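Local coordinates for protein PfkB family carbohydrate kinase (Listeria grayi DSM 20601, PDB 4GM6) that probably acts as a sugar kinase of the PfkB (ribokinase-like) family, transferring a phosphate group to a carbohydrate substrate, at residues R152-S157 / V172-E177; I159-S164 / K202-Q207. All coordinates share one frame; numbering follows the deposited sequence.

Contact 1. Residues R152-S157 / V172-E177; sequences RVLHVS and VKIIRE
Leu154 and Ile175 lie where strand 153-157 and helix 172-177 run nearly antiparallel, their axes 9.9 Å apart at closest and inclined at 161°, with a CA of Leu154 to CA of Ile175 distance of 7.4 Å. The leucine reaches the helix with both branches. Its CG stands anti to the backbone N (chi1 172°), and the fork splits between consecutive helix residues: CD1 meets Ile174 CG2 at 3.6 Å, while CD2 lies 4.0 Å from Ile175 CG1. Its side chain runs at roughly a right angle to both isoleucines. Ile174 offers just its short CG2 branch; CG1 and CD1 turn away from the strand, and the residue also touches Leu144. Ile175 extends along the strand instead, and its CD1 comes within 4.3 Å of Val156 CG1. All four residues are buried, and nothing polar passes between the segments. His155, between the two strand residues that touch the helix, points to the other face of the sheet, where it meets Thr296 and Leu300 of helix 291-304. Helix 165-180 thus packs on a central strand as the longer of the two helices in the beta-alpha-beta crossover to the neighbouring parallel strand 184-188, within the Rossmann-like core of the ribokinase fold.

Contact 2. Residues I159-S164 / K202-Q207; sequences ITIALS and KRAYQQ
In the alpha/beta core of the ribokinase fold, Ile161 on the short, weakly bonded helix 158-163 meets Ala204 and Tyr205 on helix 198-208, so that the helices following the parallel strands 153-157 and 184-188 touch. The contact is small, burying 96 Å² in all, and rests on a single methyl group. Ile161 CG1 stands between its own backbone N and carbonyl carbon (chi1 56°), and the extended second torsion (169°) carries CD1 out toward the other helix. There CD1 lies 4.5 Å from Ala204 CB and 4.2 Å from Tyr205 CE1, bridging two consecutive residues of one helical turn. Ile161 and Ala204 are also the residues of closest backbone approach, with CA atoms 7.7 Å apart. Both point their CB atoms at the opposing segment, whereas the tyrosine's CB points across the line between the helices and its ring swings back, so that CE1 meets the methyl obliquely. No hydrogen bond links the segments. Ile161 also packs on Leu168 and Val171 of helix 165-180, and Ala204 also touches Trp196, which makes the contact part of a larger apolar cluster. The ring of Tyr205 meets that of Phe225 with their planes inclined at about 55°, and its phenol is held at the far end by a hydrogen bond between Tyr205 OH and Met189 O.

Contacts 1 and 2 have centres about 14 Å apart and interlock along the chain: strand 153-157 leads directly into helix 158-163, which in turn precedes helix 165-180. Apart from the cap at the first of these junctions, the segments of the two contacts do not touch. Ser157, which ends the strand of contact 1, N-caps the helix of contact 2 through its OG and Ile159 N; Ser164 likewise caps helix 165-180, bonding to Trp167 N. Glu59 ties the first junction from outside, its OE2 hydrogen-bonding both Ser157 OG and Thr160 OG1. The apolar layers also share a neighbour, Phe187 of strand 184-188, touched by Val156 from contact 1 and by Ile161 and Tyr205 from contact 2.

Contact 1. Residues R152-S157 / V172-E177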
loop_
_atom_site.group_PDB
_atom_site.type_symbol
_atom_site.label_atom_id
_atom_site.label_comp_id
_atom_site.label_asym_id
_atom_site.label_seq_id
_atom_site.Cartn_x
_atom_site.Cartn_y
_atom_site.Cartn_z
ATOM N N ARG C 152 13.664 -1.033 -41.962
ATOM C CA ARG C 152 13.166 0.030 -42.829
ATOM C C ARG C 152 13.520 1.412 -42.260
ATOM O O ARG C 152 13.805 2.358 -43.007
ATOM C CB ARG C 152 11.653 -0.112 -43.050
ATOM N N VAL C 153 13.516 1.520 -40.934
ATOM C CA VAL C 153 13.845 2.780 -40.280
ATOM C C VAL C 153 14.840 2.603 -39.131
ATOM O O VAL C 153 14.793 1.617 -38.391
ATOM C CB VAL C 153 12.583 3.508 -39.761
ATOM C CG1 VAL C 153 12.969 4.643 -38.824
ATOM C CG2 VAL C 153 11.742 4.035 -40.918
ATOM N N LEU C 154 15.695 3.598 -38.977
ATOM C CA LEU C 154 16.576 3.700 -37.842
ATOM C C LEU C 154 16.207 4.934 -37.073
ATOM O O LEU C 154 16.098 6.025 -37.623
ATOM C CB LEU C 154 18.029 3.810 -38.270
ATOM C CG LEU C 154 18.961 4.112 -37.107
ATOM C CD1 LEU C 154 20.320 3.583 -37.346
ATOM C CD2 LEU C 154 19.001 5.574 -36.761
ATOM N N HIS C 155 16.011 4.748 -35.779
ATOM C CA HIS C 155 15.612 5.850 -34.917
ATOM C C HIS C 155 16.624 6.099 -33.801
ATOM O O HIS C 155 17.110 5.159 -33.165
ATOM C CB HIS C 155 14.240 5.572 -34.278
ATOM C CG HIS C 155 13.804 6.638 -33.317
ATOM N ND1 HIS C 155 13.203 7.810 -33.730
ATOM C CD2 HIS C 155 13.909 6.725 -31.968
ATOM C CE1 HIS C 155 12.950 8.568 -32.678
ATOM N NE2 HIS C 155 13.378 7.938 -31.597
ATOM N N VAL C 156 16.919 7.373 -33.554
ATOM C CA VAL C 156 17.783 7.759 -32.446
ATOM C C VAL C 156 17.434 9.168 -31.960
ATOM O O VAL C 156 16.674 9.897 -32.628
ATOM C CB VAL C 156 19.284 7.617 -32.786
ATOM C CG1 VAL C 156 19.716 8.632 -33.848
ATOM C CG2 VAL C 156 20.120 7.735 -31.515
ATOM N N SER C 157 17.931 9.524 -30.769
ATOM C CA SER C 157 17.620 10.826 -30.187
ATOM C C SER C 157 18.875 11.573 -29.751
ATOM O O SER C 157 19.959 10.984 -29.628
ATOM C CB SER C 157 16.669 10.670 -28.994
ATOM O OG SER C 157 17.378 10.487 -27.777
ATOM N N VAL C 172 26.706 8.314 -35.619
ATOM C CA VAL C 172 27.032 8.783 -36.968
ATOM C C VAL C 172 27.457 7.627 -37.883
ATOM O O VAL C 172 27.030 7.570 -39.059
ATOM C CB VAL C 172 28.082 9.918 -36.946
ATOM C CG1 VAL C 172 28.597 10.244 -38.360
ATOM C CG2 VAL C 172 27.481 11.147 -36.276
ATOM N N LYS C 173 28.275 6.699 -37.355
ATOM C CA LYS C 173 28.761 5.585 -38.186
ATOM C C LYS C 173 27.617 4.664 -38.594
ATOM O O LYS C 173 27.610 4.091 -39.668
ATOM C CB LYS C 173 29.847 4.772 -37.475
ATOM C CG LYS C 173 31.190 5.455 -37.329
ATOM C CD LYS C 173 32.149 4.573 -36.535
ATOM C CE LYS C 173 33.362 5.354 -36.031
ATOM N NZ LYS C 173 34.293 5.729 -37.136
ATOM N N ILE C 174 26.637 4.505 -37.708
ATOM C CA ILE C 174 25.508 3.589 -37.961
ATOM C C ILE C 174 24.537 4.158 -38.978
ATOM O O ILE C 174 24.246 3.487 -40.022
ATOM C CB ILE C 174 24.737 3.242 -36.681
ATOM C CG1 ILE C 174 25.708 2.701 -35.638
ATOM C CG2 ILE C 174 23.612 2.244 -36.974
ATOM C CD1 ILE C 174 26.585 1.552 -36.146
ATOM N N ILE C 175 24.059 5.406 -38.709
ATOM C CA ILE C 175 23.265 6.134 -39.686
ATOM C C ILE C 175 23.913 6.099 -41.086
ATOM O O ILE C 175 23.213 5.890 -42.066
ATOM C CB ILE C 175 23.061 7.601 -39.257
ATOM C CG1 ILE C 175 22.208 7.666 -37.988
ATOM C CG2 ILE C 175 22.433 8.408 -40.396
ATOM C CD1 ILE C 175 22.345 8.966 -37.212
ATOM N N ARG C 176 25.218 6.330 -41.197
ATOM C CA ARG C 176 25.869 6.271 -42.512
ATOM C C ARG C 176 25.806 4.891 -43.132
ATOM O O ARG C 176 25.465 4.766 -44.281
ATOM C CB ARG C 176 27.307 6.777 -42.459
ATOM C CG ARG C 176 27.425 8.279 -42.401
ATOM C CD ARG C 176 28.853 8.730 -42.373
ATOM N NE ARG C 176 28.966 10.123 -41.986
ATOM C CZ ARG C 176 30.006 10.624 -41.348
ATOM N NH1 ARG C 176 31.012 9.847 -41.023
ATOM N NH2 ARG C 176 30.036 11.894 -41.021
ATOM N N GLU C 177 26.064 3.846 -42.359
ATOM C CA GLU C 177 25.951 2.493 -42.890
ATOM C C GLU C 177 24.485 2.300 -43.293
ATOM O O GLU C 177 24.166 1.884 -44.416
ATOM C CB GLU C 177 26.383 1.462 -41.833
ATOM C CG GLU C 177 26.153 0.015 -42.233
ATOM C CD GLU C 177 27.174 -0.530 -43.239
ATOM O OE1 GLU C 177 27.766 0.278 -44.020
ATOM O OE2 GLU C 177 27.379 -1.780 -43.251
#

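Contact 2. Residues I159-S164 / K202-Q207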
loop_
_atom_site.group_PDB
_atom_site.type_symbol
_atom_site.label_atom_id
_atom_site.label_comp_id
_atom_site.label_asym_id
_atom_site.label_seq_id
_atom_site.Cartn_x
_atom_site.Cartn_y
_atom_site.Cartn_z
ATOM N N ILE C 159 19.567 12.483 -26.943
ATOM C CA ILE C 159 19.976 12.051 -25.605
ATOM C C ILE C 159 21.208 11.170 -25.713
ATOM O O ILE C 159 22.209 11.372 -25.014
ATOM C CB ILE C 159 18.840 11.300 -24.884
ATOM C CG1 ILE C 159 17.759 12.294 -24.453
ATOM C CG2 ILE C 159 19.368 10.542 -23.678
ATOM C CD1 ILE C 159 16.458 11.643 -24.047
ATOM N N THR C 160 21.144 10.213 -26.630
ATOM C CA THR C 160 22.238 9.280 -26.823
ATOM C C THR C 160 23.524 9.957 -27.302
ATOM O O THR C 160 24.602 9.718 -26.764
ATOM C CB THR C 160 21.814 8.187 -27.806
ATOM O OG1 THR C 160 20.769 7.427 -27.194
ATOM C CG2 THR C 160 22.981 7.284 -28.140
ATOM N N ILE C 161 23.417 10.815 -28.306
ATOM C CA ILE C 161 24.622 11.423 -28.871
ATOM C C ILE C 161 25.285 12.400 -27.896
ATOM O O ILE C 161 26.446 12.753 -28.059
ATOM C CB ILE C 161 24.332 12.126 -30.206
ATOM C CG1 ILE C 161 23.228 13.172 -30.025
ATOM C CG2 ILE C 161 23.947 11.099 -31.256
ATOM C CD1 ILE C 161 23.048 14.108 -31.199
ATOM N N ALA C 162 24.545 12.822 -26.876
ATOM C CA ALA C 162 25.071 13.736 -25.861
ATOM C C ALA C 162 25.881 13.005 -24.782
ATOM O O ALA C 162 26.623 13.628 -24.018
ATOM C CB ALA C 162 23.925 14.515 -25.208
ATOM N N LEU C 163 25.738 11.687 -24.712
ATOM C CA LEU C 163 26.299 10.958 -23.579
ATOM C C LEU C 163 27.820 10.873 -23.633
ATOM O O LEU C 163 28.500 10.920 -22.605
ATOM C CB LEU C 163 25.656 9.572 -23.448
ATOM C CG LEU C 163 24.173 9.580 -23.037
ATOM C CD1 LEU C 163 23.621 8.167 -22.908
ATOM C CD2 LEU C 163 23.960 10.344 -21.737
ATOM N N SER C 164 28.364 10.765 -24.834
ATOM C CA SER C 164 29.804 10.717 -24.981
ATOM C C SER C 164 30.196 10.922 -26.436
ATOM O O SER C 164 29.377 10.783 -27.339
ATOM C CB SER C 164 30.337 9.374 -24.484
ATOM O OG SER C 164 29.995 8.352 -25.398
ATOM N N LYS C 202 24.521 22.187 -30.228
ATOM C CA LYS C 202 24.354 22.803 -31.548
ATOM C C LYS C 202 25.307 22.212 -32.583
ATOM O O LYS C 202 24.911 21.946 -33.731
ATOM C CB LYS C 202 24.549 24.325 -31.463
ATOM C CG LYS C 202 24.218 25.080 -32.745
ATOM C CD LYS C 202 24.479 26.575 -32.587
ATOM C CE LYS C 202 23.850 27.373 -33.717
ATOM N NZ LYS C 202 24.354 26.931 -35.047
ATOM N N ARG C 203 26.565 22.014 -32.169
ATOM C CA ARG C 203 27.609 21.526 -33.069
ATOM C C ARG C 203 27.412 20.041 -33.392
ATOM O O ARG C 203 27.614 19.616 -34.530
ATOM C CB ARG C 203 29.000 21.778 -32.462
ATOM C CG ARG C 203 30.097 22.060 -33.476
ATOM C CD ARG C 203 31.308 22.721 -32.825
ATOM N NE ARG C 203 31.793 21.971 -31.667
ATOM C CZ ARG C 203 31.549 22.302 -30.401
ATOM N NH1 ARG C 203 32.026 21.555 -29.413
ATOM N NH2 ARG C 203 30.829 23.382 -30.119
ATOM N N ALA C 204 27.025 19.260 -32.386
ATOM C CA ALA C 204 26.652 17.863 -32.594
ATOM C C ALA C 204 25.471 17.758 -33.557
ATOM O O ALA C 204 25.503 16.981 -34.534
ATOM C CB ALA C 204 26.294 17.204 -31.267
ATOM N N TYR C 205 24.416 18.534 -33.259
ATOM C CA TYR C 205 23.239 18.540 -34.126
ATOM C C TYR C 205 23.616 18.858 -35.586
ATOM O O TYR C 205 23.050 18.288 -36.527
ATOM C CB TYR C 205 22.178 19.522 -33.600
ATOM C CG TYR C 205 21.468 19.073 -32.335
ATOM C CD1 TYR C 205 20.994 17.772 -32.206
ATOM C CD2 TYR C 205 21.244 19.955 -31.279
ATOM C CE1 TYR C 205 20.342 17.355 -31.059
ATOM C CE2 TYR C 205 20.585 19.542 -30.125
ATOM C CZ TYR C 205 20.140 18.239 -30.022
ATOM O OH TYR C 205 19.472 17.811 -28.885
ATOM N N GLN C 206 24.581 19.752 -35.784
ATOM C CA GLN C 206 24.969 20.119 -37.146
ATOM C C GLN C 206 25.572 18.946 -37.920
ATOM O O GLN C 206 25.536 18.949 -39.174
ATOM C CB GLN C 206 25.909 21.327 -37.157
ATOM C CG GLN C 206 25.204 22.625 -36.782
ATOM C CD GLN C 206 26.131 23.823 -36.850
ATOM O OE1 GLN C 206 27.284 23.754 -36.419
ATOM N NE2 GLN C 206 25.631 24.934 -37.393
ATOM N N GLN C 207 26.085 17.923 -37.172
ATOM C CA GLN C 207 26.597 16.725 -37.817
ATOM C C GLN C 207 25.465 15.751 -38.170
ATOM O O GLN C 207 25.504 15.100 -39.203
ATOM C CB GLN C 207 27.615 15.992 -36.916
ATOM C CG GLN C 207 28.751 16.889 -36.407
ATOM C CD GLN C 207 29.655 16.152 -35.443
ATOM O OE1 GLN C 207 30.018 14.999 -35.675
ATOM N NE2 GLN C 207 30.019 16.814 -34.351
#